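Local coordinates for putative protein-disulfide isomerase (PDB 3GN3) that is a putative protein-disulfide isomerase of the DsbA family that probably takes part in thiol-disulfide exchange, though its function has not been established, at residues Leu71-Leu76 against Glu81-Val86; Arg118-Arg121 against Leu127-Ala130. All blocks are in the same frame, centred on the assembly; numbering follows the deposited sequence.

Contact 1 (Leu71-Leu76 against Glu81-Val86); sequences LAAATL and ESAKAV
Ala73 meets Ala83 where helix 63-73 comes up against the first turns of helix 79-92, and their CA atoms, 4.7 Å apart, are the closest pair between the two segments. The CB of Ala73 points at the other helix and lands on its backbone: it lies 3.5 Å from Ala83 N and also reaches the carbonyl oxygen of Ser82. With only a methyl on each of Ala73 and Ala83, the two backbones can come this close.

Ala83 is turned more obliquely. Its CB passes alongside the first segment and sits 4.1 Å from Ala74 CB, so the two methyls meet beside the main Ala73 contact. About one turn further along helix 79-92, Val86 closes over the same Ala73 methyl from one branch: CG2, held beside its own backbone N while CG1 is anti to it (chi1 170°), approaches Ala73 CB at 3.7 Å. At the other end, the CB of Ser82 faces the Ala73 carbonyl, its nearest approach being 3.6 Å to Ala73 O, and Leu76 CD1 touches that CB more loosely.

Residues 71-76 turn away through a type I beta turn from Ala73 to Leu76, and Ala72 O accepts from both Thr75 N and Thr75 OG1. The arrangement is a close, alanine-lined junction between two consecutive helices, 63-73 and 79-92, linked by a short turn in the helical part of a DsbA-family protein.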
loop_
_atom_site.group_PDB
_atom_site.type_symbol
_atom_site.label_atom_id
_atom_site.label_comp_id
_atom_site.label_asym_id
_atom_site.label_seq_id
_atom_site.Cartn_x
_atom_site.Cartn_y
_atom_site.Cartn_z
ATOM N N LEU A 71 21.925 -11.859 -0.924
ATOM C CA LEU A 71 21.418 -12.262 -2.218
ATOM C C LEU A 71 22.547 -12.762 -3.129
ATOM O O LEU A 71 22.307 -13.609 -4.000
ATOM C CB LEU A 71 20.599 -11.138 -2.848
ATOM C CG LEU A 71 19.248 -10.990 -2.145
ATOM C CD1 LEU A 71 18.541 -9.656 -2.485
ATOM C CD2 LEU A 71 18.354 -12.186 -2.433
ATOM N N ALA A 72 23.759 -12.245 -2.915
ATOM C CA ALA A 72 24.965 -12.766 -3.570
ATOM C C ALA A 72 25.210 -14.224 -3.181
ATOM O O ALA A 72 25.466 -15.055 -4.048
ATOM C CB ALA A 72 26.205 -11.899 -3.250
ATOM N N ALA A 73 25.131 -14.526 -1.883
ATOM C CA ALA A 73 25.258 -15.902 -1.378
ATOM C C ALA A 73 24.254 -16.849 -2.029
ATOM O O ALA A 73 24.586 -17.981 -2.340
ATOM C CB ALA A 73 25.122 -15.939 0.131
ATOM N N ALA A 74 23.034 -16.379 -2.258
ATOM C CA ALA A 74 22.008 -17.222 -2.852
ATOM C C ALA A 74 22.356 -17.647 -4.259
ATOM O O ALA A 74 21.654 -18.491 -4.804
ATOM C CB ALA A 74 20.650 -16.543 -2.834
ATOM N N THR A 75 23.399 -17.049 -4.853
ATOM C CA THR A 75 23.819 -17.380 -6.236
ATOM C C THR A 75 24.941 -18.415 -6.290
ATOM O O THR A 75 25.128 -19.031 -7.326
ATOM C CB THR A 75 24.247 -16.142 -7.111
ATOM O OG1 THR A 75 25.422 -15.518 -6.552
ATOM C CG2 THR A 75 23.105 -15.119 -7.266
ATOM N N LEU A 76 25.689 -18.576 -5.194
ATOM C CA LEU A 76 26.642 -19.674 -5.009
ATOM C C LEU A 76 25.989 -21.066 -5.138
ATOM O O LEU A 76 24.755 -21.183 -5.189
ATOM C CB LEU A 76 27.272 -19.551 -3.632
ATOM C CG LEU A 76 27.909 -18.207 -3.300
ATOM C CD1 LEU A 76 28.567 -18.218 -1.911
ATOM C CD2 LEU A 76 28.918 -17.810 -4.382
ATOM N N GLU A 81 20.928 -22.060 1.396
ATOM C CA GLU A 81 21.688 -22.474 2.573
ATOM C C GLU A 81 22.878 -21.556 2.826
ATOM O O GLU A 81 23.213 -21.280 3.983
ATOM C CB GLU A 81 22.132 -23.931 2.473
ATOM C CG GLU A 81 20.983 -24.919 2.318
ATOM C CD GLU A 81 19.871 -24.765 3.377
ATOM O OE1 GLU A 81 20.158 -24.361 4.536
ATOM O OE2 GLU A 81 18.698 -25.063 3.052
ATOM N N SER A 82 23.493 -21.074 1.738
ATOM C CA SER A 82 24.611 -20.115 1.809
ATOM C C SER A 82 24.123 -18.726 2.185
ATOM O O SER A 82 24.762 -18.046 2.985
ATOM C CB SER A 82 25.378 -20.063 0.485
ATOM O OG SER A 82 25.896 -21.342 0.178
ATOM N N ALA A 83 22.986 -18.320 1.618
ATOM C CA ALA A 83 22.310 -17.097 2.057
ATOM C C ALA A 83 21.974 -17.197 3.554
ATOM O O ALA A 83 22.220 -16.251 4.323
ATOM C CB ALA A 83 21.062 -16.842 1.228
ATOM N N LYS A 84 21.451 -18.355 3.967
ATOM C CA LYS A 84 21.136 -18.581 5.371
ATOM C C LYS A 84 22.406 -18.502 6.238
ATOM O O LYS A 84 22.407 -17.855 7.295
ATOM C CB LYS A 84 20.394 -19.902 5.544
ATOM C CG LYS A 84 19.923 -20.167 6.961
ATOM C CD LYS A 84 19.689 -21.669 7.182
ATOM C CE LYS A 84 19.486 -21.991 8.674
ATOM N NZ LYS A 84 19.859 -23.404 8.955
ATOM N N ALA A 85 23.490 -19.118 5.771
ATOM C CA ALA A 85 24.799 -18.968 6.410
ATOM C C ALA A 85 25.175 -17.487 6.618
ATOM O O ALA A 85 25.566 -17.081 7.736
ATOM C CB ALA A 85 25.860 -19.692 5.613
ATOM N N VAL A 86 25.031 -16.673 5.562
ATOM C CA VAL A 86 25.326 -15.227 5.663
ATOM C C VAL A 86 24.417 -14.504 6.674
ATOM O O VAL A 86 24.921 -13.725 7.507
ATOM C CB VAL A 86 25.335 -14.477 4.275
ATOM C CG1 VAL A 86 25.410 -12.943 4.488
ATOM C CG2 VAL A 86 26.497 -14.966 3.387
#

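Contact 2 (Arg118-Arg121 against Leu127-Ala130); sequences RIER and LAEA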
loop_
_atom_site.group_PDB
_atom_site.type_symbol
_atom_site.label_atom_id
_atom_site.label_comp_id
_atom_site.label_asym_id
_atom_site.label_seq_id
_atom_site.Cartn_x
_atom_site.Cartn_y
_atom_site.Cartn_z
ATOM N N ARG A 118 34.311 -9.080 6.398
ATOM C CA ARG A 118 33.758 -9.461 7.700
ATOM C C ARG A 118 32.709 -10.591 7.616
ATOM O O ARG A 118 32.765 -11.573 8.370
ATOM C CB ARG A 118 33.151 -8.227 8.362
ATOM C CG ARG A 118 32.857 -8.383 9.837
ATOM C CD ARG A 118 33.769 -7.524 10.638
ATOM N NE ARG A 118 33.128 -6.312 11.139
ATOM C CZ ARG A 118 33.329 -5.087 10.668
ATOM N NH1 ARG A 118 34.139 -4.878 9.648
ATOM N NH2 ARG A 118 32.709 -4.060 11.217
ATOM N N ILE A 119 31.761 -10.455 6.695
ATOM C CA ILE A 119 30.772 -11.503 6.459
ATOM C C ILE A 119 31.432 -12.762 5.890
ATOM O O ILE A 119 31.043 -13.892 6.221
ATOM C CB ILE A 119 29.657 -11.008 5.512
ATOM C CG1 ILE A 119 28.895 -9.840 6.156
ATOM C CG2 ILE A 119 28.747 -12.164 5.090
ATOM C CD1 ILE A 119 27.842 -9.229 5.259
ATOM N N GLU A 120 32.432 -12.575 5.033
ATOM C CA GLU A 120 33.193 -13.702 4.501
ATOM C C GLU A 120 33.875 -14.499 5.607
ATOM O O GLU A 120 33.721 -15.719 5.661
ATOM C CB GLU A 120 34.200 -13.235 3.463
ATOM C CG GLU A 120 33.578 -13.009 2.101
ATOM C CD GLU A 120 34.528 -12.342 1.152
ATOM O OE1 GLU A 120 34.335 -12.488 -0.079
ATOM O OE2 GLU A 120 35.466 -11.679 1.652
ATOM N N ARG A 121 34.580 -13.800 6.497
ATOM C CA ARG A 121 35.216 -14.406 7.671
ATOM C C ARG A 121 34.249 -15.300 8.438
ATOM O O ARG A 121 34.461 -16.521 8.572
ATOM C CB ARG A 121 35.669 -13.319 8.640
ATOM C CG ARG A 121 37.103 -13.412 9.045
ATOM C CD ARG A 121 37.878 -12.349 8.298
ATOM N NE ARG A 121 37.548 -11.026 8.838
ATOM C CZ ARG A 121 37.861 -9.861 8.274
ATOM N NH1 ARG A 121 38.523 -9.822 7.118
ATOM N NH2 ARG A 121 37.503 -8.734 8.874
ATOM N N LEU A 127 32.445 -14.149 -1.193
ATOM C CA LEU A 127 31.278 -13.396 -1.663
ATOM C C LEU A 127 31.589 -12.286 -2.662
ATOM O O LEU A 127 30.776 -12.028 -3.563
ATOM C CB LEU A 127 30.504 -12.818 -0.476
ATOM C CG LEU A 127 29.907 -13.840 0.482
ATOM C CD1 LEU A 127 29.485 -13.158 1.768
ATOM C CD2 LEU A 127 28.750 -14.612 -0.157
ATOM N N ALA A 128 32.751 -11.645 -2.485
ATOM C CA ALA A 128 33.181 -10.500 -3.296
ATOM C C ALA A 128 32.867 -10.675 -4.769
ATOM O O ALA A 128 32.191 -9.834 -5.364
ATOM C CB ALA A 128 34.669 -10.189 -3.095
ATOM N N GLU A 129 33.329 -11.760 -5.367
ATOM C CA GLU A 129 33.091 -11.922 -6.789
ATOM C C GLU A 129 31.603 -11.888 -7.094
ATOM O O GLU A 129 31.172 -11.083 -7.914
ATOM C CB GLU A 129 33.727 -13.185 -7.349
ATOM C CG GLU A 129 33.614 -13.222 -8.861
ATOM C CD GLU A 129 34.207 -14.474 -9.479
ATOM O OE1 GLU A 129 35.241 -14.979 -8.956
ATOM O OE2 GLU A 129 33.641 -14.942 -10.502
ATOM N N ALA A 130 30.833 -12.741 -6.412
ATOM C CA ALA A 130 29.387 -12.831 -6.601
ATOM C C ALA A 130 28.678 -11.499 -6.339
ATOM O O ALA A 130 27.721 -11.153 -7.032
ATOM C CB ALA A 130 28.806 -13.934 -5.731
#
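Glu120 reaches from helix 112-123 to the chain just where helix 128-132 begins, and a single carboxylate oxygen carries the polar part of the contact. OE1 accepts from Leu127 N at 2.8 Å and from Ala128 N at 3.0 Å. Both bonds are nearly straight, with N-H...O angles of 166° and 170°. The Leu127 amide uses the anti lone pair of OE1, the one facing away from OE2; the Ala128 amide comes in on the anti side too, but 33° out of the carboxylate plane. An extended chain beyond CG carries the carboxylate across, and two amides on one oxygen should restrict its rotation. Because these N-H groups lie at the start of a helix, the negative charge is probably favoured there.

The apolar part lies beside this grip. Leu127 runs past Glu120 in the opposite direction, so that its CB lies 4.0 Å from Glu120 CG and the aliphatic portion of the glutamate is packed as well as its head. Ile119 crosses Leu127 at about a right angle, and its CG2, the branch anti to the backbone N, is the one that meets Leu127 CD1, at 3.5 Å. Val86 of helix 79-92 touches both Ile119 and Leu127, placing this pair on the inner side of the contact.

Taken together, the geometry is that of a helix N-terminus bound by a glutamate from the preceding helix, joining consecutive helices in the helical part of this DsbA-family protein.

Overall arrangement
Contact 1 is the more buried of the two: its centre lies about 11 Å from the centre of the chain, against about 17 Å for the centre of contact 2, and four of its six touching residues are buried, whereas contact 2 is partly buried. They follow one another along the chain and join different helix pairs, 63-73 with 79-92 and 112-123 with 128-132. Their chemistry differs accordingly: close apolar packing joins the first pair, while contact 2 adds carboxylate-to-amide bonds. Their centres are about 10 Å apart and their apolar sides merge, with Val86 CG1 3.5 Å from Ile119 CG2 and Ala73 CB 3.9 Å from Leu127 CD2, so one hydrophobic cluster spans both.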